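Catechol 1,2-dioxygenase (PDB 5VXT) probably catalyses the oxygen-dependent, iron(III)-assisted intradiol cleavage of catechol to cis,cis-muconate. Local coordinates at residues F241-D246 and F300-T305; G152-L157 and G202-R207. All coordinates share one frame; numbering follows the deposited sequence.

In the fold
Contact 1 joins the two sheets of the dioxygenase beta-sandwich, side chain against side chain, whereas contact 2 pairs neighbouring strands within one of them. Their centres lie about 8 Å apart, and strands 147-155 and 295-303, adjacent in the same sheet, bring them together. Two polar links connect them: Tyr204 OH lies 2.6 Å from Phe300 O, and Thr153 N lies 2.8 Å from Asn301 OD1, each a probable hydrogen bond. Packing adds Phe302 CE2 against Tyr204 CE1 at 3.3 Å. Toward the active site, strand 238-244 carries the iron ligands His238 and His240 in its first three residues, and the Phe241 side chain is about 10 Å from the iron(III) ion.

Contact 1 (F241-D246 and F300-T305); sequences FFVTSD and FNFVLT
Phe241 and Phe302 meet in a T-shaped (edge-to-face) stack. The ring centroids are 4.9 Å apart and the planes are inclined at 63°, with Phe302 turning its edge to the Phe241 face. The touching atom is Phe302 CZ, which lies over that face, displaced toward the rim and 3.5 Å from Phe241 CG. The two side chains cross at about a right angle.

Val243 uses its two methyl groups on different partners. Val243 CG2 sits above the Phe302 ring, 4.0 Å from the centroid and 17° off the normal, a CH-pi contact. On the opposite face of the same ring lies Phe300 CD2, so Phe302 is sandwiched between a methyl of the facing strand and the Phe300 ring, two residues earlier in its own segment. The other methyl, Val243 CG1, is anti to the backbone N (chi1 -174°) and meets Leu304 CD2 at 3.7 Å. Leu304 also extends CD1 to Ser245, whose OG is 3.5 Å away. This is a plain van der Waals contact; the Ser245 hydroxyl is hydrogen-bonded to His248 ND1.

No hydrogen bond spans the two segments, and the nearest CA atoms, those of Val243 and Phe302, are 8.0 Å apart. Strands 238-244 and 295-303 belong to different sheets, and this spacing, the absence of hydrogen bonds and the burial of all five touching residues are consistent with the core of a beta-sandwich. Strand 238-244 is bonded through its backbone to strands 166-170 and 251-256, and the Phe241 and Phe302 side chains touch residues of both. On the other sheet, Leu304 rests on Val154 of strand 147-155, while the Phe302 ring also meets that of Tyr204 from strand 203-209.

Contact 2 (G152-L157 and G202-R207); sequences GTVTGL and GKYEFR
Gly152 and Tyr204 form an antiparallel hydrogen-bonded pair in which each backbone N-H is matched to the other's carbonyl. Tyr204 N donates to Gly152 O at 2.9 Å, with an angle of 169° at the hydrogen, and Gly152 N donates to Tyr204 O at 3.2 Å. A third bond, from Val154 N to Gly202 O, spans 2.7 Å and is nearly straight at 171°. Between these bonds, Thr153 and Lys203 make the non-hydrogen-bonded pair, so Thr153 N turns to the other side and is taken up by Asn301 OD1.

Two carbonyls have a second, weaker partner. Gly152 O receives a CA-H...O contact from Lys203 CA at 3.3 Å, and Gly202 O one from Thr153 CA at the same distance. Lys203 N, in turn, bonds to Asp201 OD1.

The Tyr204 ring folds back over Gly152. Its CG stands between the backbone N and the carbonyl carbon (chi1 81°), and one face of the ring lies over Gly152 N, which is 3.3 Å from Tyr204 CE1. With no side chain on Gly152, the ring can lie directly on the backbone. The phenol is buried, but Tyr204 OH is satisfied by Phe300 O. On the other face of the sheet, Thr153 CG2 meets Lys203 CG at 3.9 Å.

Further along, Arg207 grips one oxygen, Glu205 OE2, side-on with NE and NH2. The NE bond is 3.0 Å long, and both donors come from the same side of the carboxylate plane.

Strand 203-209 lies between strands 134-136 and 147-155, and the latter passes the sheet on to strand 295-303. Across the sandwich, Val154, Tyr204 and Phe206 all press on Val167 of strand 166-170.

Contact 1 (F241-D246 and F300-T305)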
ATOM      1  N   PHE B 241      24.142 -11.385   6.297  1.00 29.42           N
ATOM      2  CA  PHE B 241      24.989 -12.041   5.310  1.00 30.09           C
ATOM      3  C   PHE B 241      24.193 -12.613   4.141  1.00 29.74           C
ATOM      4  O   PHE B 241      23.102 -13.163   4.316  1.00 28.96           O
ATOM      5  CB  PHE B 241      25.814 -13.173   5.933  1.00 30.48           C
ATOM      6  CG  PHE B 241      26.683 -12.734   7.077  1.00 35.63           C
ATOM      7  CD1 PHE B 241      27.997 -12.333   6.858  1.00 32.08           C
ATOM      8  CD2 PHE B 241      26.191 -12.727   8.373  1.00 31.06           C
ATOM      9  CE1 PHE B 241      28.807 -11.932   7.913  1.00 34.54           C
ATOM     10  CE2 PHE B 241      26.995 -12.322   9.431  1.00 31.14           C
ATOM     11  CZ  PHE B 241      28.301 -11.924   9.195  1.00 32.21           C
ATOM     12  N   PHE B 242      24.778 -12.484   2.949  1.00 34.09           N
ATOM     13  CA  PHE B 242      24.531 -13.347   1.807  1.00 30.63           C
ATOM     14  C   PHE B 242      25.732 -14.258   1.637  1.00 31.54           C
ATOM     15  O   PHE B 242      26.870 -13.793   1.748  1.00 32.36           O
ATOM     16  CB  PHE B 242      24.394 -12.554   0.503  1.00 31.06           C
ATOM     17  CG  PHE B 242      23.072 -11.895   0.318  1.00 30.27           C
ATOM     18  CD1 PHE B 242      21.926 -12.455   0.847  1.00 29.30           C
ATOM     19  CD2 PHE B 242      22.979 -10.730  -0.417  1.00 30.61           C
ATOM     20  CE1 PHE B 242      20.690 -11.844   0.659  1.00 31.63           C
ATOM     21  CE2 PHE B 242      21.734 -10.107  -0.611  1.00 29.94           C
ATOM     22  CZ  PHE B 242      20.606 -10.674  -0.066  1.00 31.60           C
ATOM     23  N   VAL B 243      25.499 -15.531   1.316  1.00 31.53           N
ATOM     24  CA  VAL B 243      26.586 -16.408   0.862  1.00 32.56           C
ATOM     25  C   VAL B 243      26.184 -17.049  -0.458  1.00 34.88           C
ATOM     26  O   VAL B 243      25.182 -17.772  -0.527  1.00 34.85           O
ATOM     27  CB  VAL B 243      26.954 -17.488   1.890  1.00 32.53           C
ATOM     28  CG1 VAL B 243      28.187 -18.267   1.410  1.00 33.75           C
ATOM     29  CG2 VAL B 243      27.259 -16.856   3.242  1.00 32.21           C
ATOM     30  N   THR B 244      26.977 -16.805  -1.496  1.00 35.37           N
ATOM     31  CA  THR B 244      26.678 -17.272  -2.842  1.00 37.68           C
ATOM     32  C   THR B 244      27.849 -18.081  -3.370  1.00 35.99           C
ATOM     33  O   THR B 244      29.005 -17.691  -3.185  1.00 37.66           O
ATOM     34  CB  THR B 244      26.411 -16.097  -3.775  1.00 37.29           C
ATOM     35  OG1 THR B 244      25.386 -15.279  -3.210  1.00 39.77           O
ATOM     36  CG2 THR B 244      25.976 -16.586  -5.157  1.00 41.22           C
ATOM     37  N   SER B 245      27.548 -19.202  -4.028  1.00 42.12           N
ATOM     38  CA  SER B 245      28.571 -20.065  -4.614  1.00 43.51           C
ATOM     39  C   SER B 245      27.901 -21.107  -5.498  1.00 43.14           C
ATOM     40  O   SER B 245      26.838 -21.628  -5.148  1.00 40.95           O
ATOM     41  CB  SER B 245      29.399 -20.769  -3.534  1.00 53.71           C
ATOM     42  OG  SER B 245      28.601 -21.705  -2.833  1.00 59.17           O
ATOM     43  N   ASP B 246      28.528 -21.418  -6.631  1.00 44.95           N
ATOM     44  CA  ASP B 246      27.978 -22.427  -7.528  0.56 46.27           C
ATOM     45  C   ASP B 246      27.897 -23.769  -6.814  1.00 40.15           C
ATOM     46  O   ASP B 246      28.727 -24.090  -5.965  1.00 44.65           O
ATOM     47  CB  ASP B 246      28.843 -22.558  -8.780  0.56 50.69           C
ATOM     48  CG  ASP B 246      29.394 -21.231  -9.250  0.56 52.41           C
ATOM     49  OD1 ASP B 246      28.601 -20.284  -9.439  0.56 51.76           O
ATOM     50  OD2 ASP B 246      30.627 -21.134  -9.420  0.56 55.35           O
ATOM     51  N   PHE B 300      32.138 -17.359  13.303  1.00 35.20           N
ATOM     52  CA  PHE B 300      30.862 -17.823  12.781  1.00 34.08           C
ATOM     53  C   PHE B 300      31.092 -18.485  11.438  1.00 40.18           C
ATOM     54  O   PHE B 300      31.579 -17.846  10.499  1.00 41.16           O
ATOM     55  CB  PHE B 300      29.870 -16.675  12.650  1.00 41.91           C
ATOM     56  CG  PHE B 300      28.466 -17.131  12.436  1.00 36.13           C
ATOM     57  CD1 PHE B 300      27.696 -17.570  13.500  1.00 32.65           C
ATOM     58  CD2 PHE B 300      27.920 -17.144  11.167  1.00 36.43           C
ATOM     59  CE1 PHE B 300      26.394 -17.989  13.305  1.00 36.67           C
ATOM     60  CE2 PHE B 300      26.625 -17.571  10.971  1.00 30.77           C
ATOM     61  CZ  PHE B 300      25.866 -17.997  12.040  1.00 31.67           C
ATOM     62  N   ASN B 301      30.737 -19.755  11.352  1.00 34.02           N
ATOM     63  CA  ASN B 301      30.888 -20.523  10.130  1.00 34.24           C
ATOM     64  C   ASN B 301      29.556 -20.579   9.400  1.00 33.24           C
ATOM     65  O   ASN B 301      28.488 -20.517  10.013  1.00 36.39           O
ATOM     66  CB  ASN B 301      31.375 -21.930  10.438  1.00 34.87           C
ATOM     67  CG  ASN B 301      32.708 -21.923  11.152  1.00 35.96           C
ATOM     68  OD1 ASN B 301      33.593 -21.127  10.827  1.00 36.59           O
ATOM     69  ND2 ASN B 301      32.852 -22.792  12.143  1.00 37.58           N
ATOM     70  N   PHE B 302      29.629 -20.687   8.078  1.00 36.82           N
ATOM     71  CA  PHE B 302      28.443 -20.832   7.247  1.00 36.38           C
ATOM     72  C   PHE B 302      28.438 -22.240   6.678  1.00 38.98           C
ATOM     73  O   PHE B 302      29.379 -22.630   5.978  1.00 41.36           O
ATOM     74  CB  PHE B 302      28.415 -19.795   6.126  1.00 36.24           C
ATOM     75  CG  PHE B 302      28.405 -18.376   6.608  1.00 32.39           C
ATOM     76  CD1 PHE B 302      27.218 -17.764   6.988  1.00 31.39           C
ATOM     77  CD2 PHE B 302      29.571 -17.635   6.649  1.00 33.22           C
ATOM     78  CE1 PHE B 302      27.207 -16.450   7.414  1.00 39.28           C
ATOM     79  CE2 PHE B 302      29.563 -16.326   7.078  1.00 35.99           C
ATOM     80  CZ  PHE B 302      28.383 -15.731   7.455  1.00 36.78           C
ATOM     81  N   VAL B 303      27.403 -23.009   6.997  1.00 32.55           N
ATOM     82  CA  VAL B 303      27.213 -24.342   6.437  1.00 41.32           C
ATOM     83  C   VAL B 303      26.116 -24.228   5.391  1.00 32.46           C
ATOM     84  O   VAL B 303      24.963 -23.931   5.721  1.00 31.74           O
ATOM     85  CB  VAL B 303      26.856 -25.381   7.507  1.00 37.64           C
ATOM     86  CG1 VAL B 303      26.602 -26.730   6.859  1.00 33.46           C
ATOM     87  CG2 VAL B 303      27.979 -25.504   8.544  1.00 37.90           C
ATOM     88  N   LEU B 304      26.475 -24.454   4.132  1.00 33.13           N
ATOM     89  CA  LEU B 304      25.589 -24.265   2.993  1.00 36.06           C
ATOM     90  C   LEU B 304      24.877 -25.569   2.644  1.00 39.46           C
ATOM     91  O   LEU B 304      25.320 -26.663   3.005  1.00 36.40           O
ATOM     92  CB  LEU B 304      26.392 -23.781   1.782  1.00 34.31           C
ATOM     93  CG  LEU B 304      27.377 -22.620   1.938  1.00 33.90           C
ATOM     94  CD1 LEU B 304      27.902 -22.216   0.571  1.00 34.76           C
ATOM     95  CD2 LEU B 304      26.720 -21.422   2.623  1.00 36.26           C
ATOM     96  N   THR B 305      23.775 -25.447   1.900  1.00 35.05           N
ATOM     97  CA  THR B 305      23.077 -26.597   1.345  1.00 33.16           C
ATOM     98  C   THR B 305      23.301 -26.687  -0.162  1.00 42.05           C
ATOM     99  O   THR B 305      23.567 -25.677  -0.823  1.00 34.03           O
ATOM    100  CB  THR B 305      21.572 -26.541   1.645  1.00 32.27           C
ATOM    101  OG1 THR B 305      21.036 -25.295   1.189  1.00 33.77           O
ATOM    102  CG2 THR B 305      21.337 -26.677   3.140  1.00 47.65           C
TER

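Contact 2 (G152-L157 and G202-R207)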
ATOM      1  N   GLY B 152      35.308 -16.836   9.887  1.00 40.25           N
ATOM      2  CA  GLY B 152      34.929 -18.228   9.932  1.00 40.69           C
ATOM      3  C   GLY B 152      35.222 -18.897   8.615  1.00 43.79           C
ATOM      4  O   GLY B 152      35.960 -18.369   7.781  1.00 38.86           O
ATOM      5  N   THR B 153      34.628 -20.068   8.434  1.00 37.58           N
ATOM      6  CA  THR B 153      34.780 -20.830   7.210  1.00 38.01           C
ATOM      7  C   THR B 153      33.422 -21.092   6.582  1.00 42.06           C
ATOM      8  O   THR B 153      32.408 -21.242   7.275  1.00 37.58           O
ATOM      9  CB  THR B 153      35.470 -22.167   7.457  1.00 48.02           C
ATOM     10  OG1 THR B 153      34.582 -23.016   8.195  1.00 53.39           O
ATOM     11  CG2 THR B 153      36.750 -21.968   8.245  1.00 43.74           C
ATOM     12  N   VAL B 154      33.428 -21.133   5.257  1.00 39.41           N
ATOM     13  CA  VAL B 154      32.291 -21.559   4.458  1.00 39.17           C
ATOM     14  C   VAL B 154      32.507 -23.023   4.111  1.00 39.05           C
ATOM     15  O   VAL B 154      33.483 -23.371   3.434  1.00 38.41           O
ATOM     16  CB  VAL B 154      32.151 -20.709   3.189  1.00 36.71           C
ATOM     17  CG1 VAL B 154      31.015 -21.240   2.306  1.00 36.18           C
ATOM     18  CG2 VAL B 154      31.957 -19.250   3.560  1.00 36.18           C
ATOM     19  N   THR B 155      31.618 -23.879   4.594  1.00 36.55           N
ATOM     20  CA  THR B 155      31.660 -25.297   4.284  1.00 37.15           C
ATOM     21  C   THR B 155      30.334 -25.737   3.680  1.00 42.12           C
ATOM     22  O   THR B 155      29.309 -25.064   3.819  1.00 39.98           O
ATOM     23  CB  THR B 155      31.941 -26.142   5.529  1.00 57.46           C
ATOM     24  OG1 THR B 155      31.627 -27.506   5.243  1.00 67.05           O
ATOM     25  CG2 THR B 155      31.072 -25.696   6.670  1.00 36.17           C
ATOM     26  N   GLY B 156      30.370 -26.890   3.008  1.00 41.71           N
ATOM     27  CA  GLY B 156      29.160 -27.583   2.630  1.00 41.29           C
ATOM     28  C   GLY B 156      28.672 -28.479   3.752  1.00 44.22           C
ATOM     29  O   GLY B 156      29.242 -28.532   4.842  1.00 37.92           O
ATOM     30  N   LEU B 157      27.594 -29.211   3.463  1.00 36.30           N
ATOM     31  CA  LEU B 157      27.034 -30.117   4.460  1.00 41.67           C
ATOM     32  C   LEU B 157      28.001 -31.228   4.858  1.00 46.44           C
ATOM     33  O   LEU B 157      27.834 -31.826   5.927  1.00 47.77           O
ATOM     34  CB  LEU B 157      25.734 -30.725   3.941  1.00 45.56           C
ATOM     35  CG  LEU B 157      24.496 -29.823   3.946  1.00 41.90           C
ATOM     36  CD1 LEU B 157      23.348 -30.536   3.285  1.00 42.62           C
ATOM     37  CD2 LEU B 157      24.120 -29.417   5.366  1.00 33.82           C
ATOM     38  N   GLY B 202      38.276 -22.011   2.329  1.00 49.13           N
ATOM     39  CA  GLY B 202      36.933 -21.591   2.676  1.00 41.65           C
ATOM     40  C   GLY B 202      36.821 -20.470   3.688  1.00 40.99           C
ATOM     41  O   GLY B 202      35.710 -20.188   4.151  1.00 39.64           O
ATOM     42  N   LYS B 203      37.918 -19.803   4.034  1.00 46.00           N
ATOM     43  CA  LYS B 203      37.915 -18.827   5.118  1.00 41.53           C
ATOM     44  C   LYS B 203      37.506 -17.446   4.623  1.00 41.20           C
ATOM     45  O   LYS B 203      37.900 -17.017   3.537  1.00 42.75           O
ATOM     46  CB  LYS B 203      39.293 -18.748   5.784  1.00 42.93           C
ATOM     47  CG  LYS B 203      39.705 -20.020   6.515  1.00 43.20           C
ATOM     48  CD  LYS B 203      41.088 -19.893   7.176  1.00 50.85           C
ATOM     49  CE  LYS B 203      40.999 -19.410   8.619  1.00 52.56           C
ATOM     50  NZ  LYS B 203      42.343 -19.276   9.253  1.00 53.38           N
ATOM     51  N   TYR B 204      36.707 -16.758   5.436  1.00 40.86           N
ATOM     52  CA  TYR B 204      36.294 -15.382   5.203  1.00 42.48           C
ATOM     53  C   TYR B 204      36.617 -14.579   6.457  1.00 39.95           C
ATOM     54  O   TYR B 204      36.659 -15.118   7.564  1.00 39.74           O
ATOM     55  CB  TYR B 204      34.781 -15.280   4.880  1.00 38.34           C
ATOM     56  CG  TYR B 204      33.933 -15.314   6.128  1.00 37.19           C
ATOM     57  CD1 TYR B 204      33.526 -16.518   6.674  1.00 36.65           C
ATOM     58  CD2 TYR B 204      33.560 -14.135   6.774  1.00 40.23           C
ATOM     59  CE1 TYR B 204      32.776 -16.557   7.833  1.00 35.77           C
ATOM     60  CE2 TYR B 204      32.814 -14.163   7.936  1.00 40.33           C
ATOM     61  CZ  TYR B 204      32.427 -15.379   8.464  1.00 35.42           C
ATOM     62  OH  TYR B 204      31.679 -15.422   9.618  1.00 42.23           O
ATOM     63  N   GLU B 205      36.822 -13.276   6.294  1.00 44.95           N
ATOM     64  CA  GLU B 205      37.046 -12.442   7.468  1.00 40.59           C
ATOM     65  C   GLU B 205      36.617 -11.014   7.181  1.00 42.83           C
ATOM     66  O   GLU B 205      36.955 -10.459   6.132  1.00 46.26           O
ATOM     67  CB  GLU B 205      38.515 -12.475   7.898  1.00 42.18           C
ATOM     68  CG  GLU B 205      38.788 -11.706   9.171  1.00 42.56           C
ATOM     69  CD  GLU B 205      40.178 -11.980   9.704  1.00 47.87           C
ATOM     70  OE1 GLU B 205      40.801 -12.960   9.243  1.00 51.27           O
ATOM     71  OE2 GLU B 205      40.642 -11.214  10.573  1.00 49.25           O
ATOM     72  N   PHE B 206      35.867 -10.428   8.111  1.00 42.74           N
ATOM     73  CA  PHE B 206      35.470  -9.031   8.044  1.00 42.20           C
ATOM     74  C   PHE B 206      36.034  -8.302   9.252  1.00 42.29           C
ATOM     75  O   PHE B 206      35.918  -8.780  10.384  1.00 40.21           O
ATOM     76  CB  PHE B 206      33.941  -8.876   7.993  1.00 38.16           C
ATOM     77  CG  PHE B 206      33.325  -9.452   6.757  1.00 37.50           C
ATOM     78  CD1 PHE B 206      33.335  -8.743   5.566  1.00 44.59           C
ATOM     79  CD2 PHE B 206      32.736 -10.704   6.781  1.00 42.92           C
ATOM     80  CE1 PHE B 206      32.766  -9.274   4.423  1.00 43.31           C
ATOM     81  CE2 PHE B 206      32.164 -11.240   5.641  1.00 36.11           C
ATOM     82  CZ  PHE B 206      32.181 -10.526   4.461  1.00 39.25           C
ATOM     83  N   ARG B 207      36.663  -7.162   9.004  1.00 51.02           N
ATOM     84  CA  ARG B 207      37.158  -6.287  10.055  1.00 42.62           C
ATOM     85  C   ARG B 207      36.353  -5.000   9.997  1.00 43.38           C
ATOM     86  O   ARG B 207      36.313  -4.329   8.961  1.00 42.62           O
ATOM     87  CB  ARG B 207      38.656  -6.044   9.893  1.00 45.88           C
ATOM     88  CG  ARG B 207      39.422  -7.345   9.993  1.00 44.83           C
ATOM     89  CD  ARG B 207      40.899  -7.191   9.727  1.00 46.76           C
ATOM     90  NE  ARG B 207      41.557  -8.496   9.691  1.00 47.03           N
ATOM     91  CZ  ARG B 207      42.828  -8.682   9.354  1.00 51.66           C
ATOM     92  NH1 ARG B 207      43.582  -7.645   9.023  1.00 60.93           N
ATOM     93  NH2 ARG B 207      43.345  -9.904   9.350  1.00 48.84           N
TER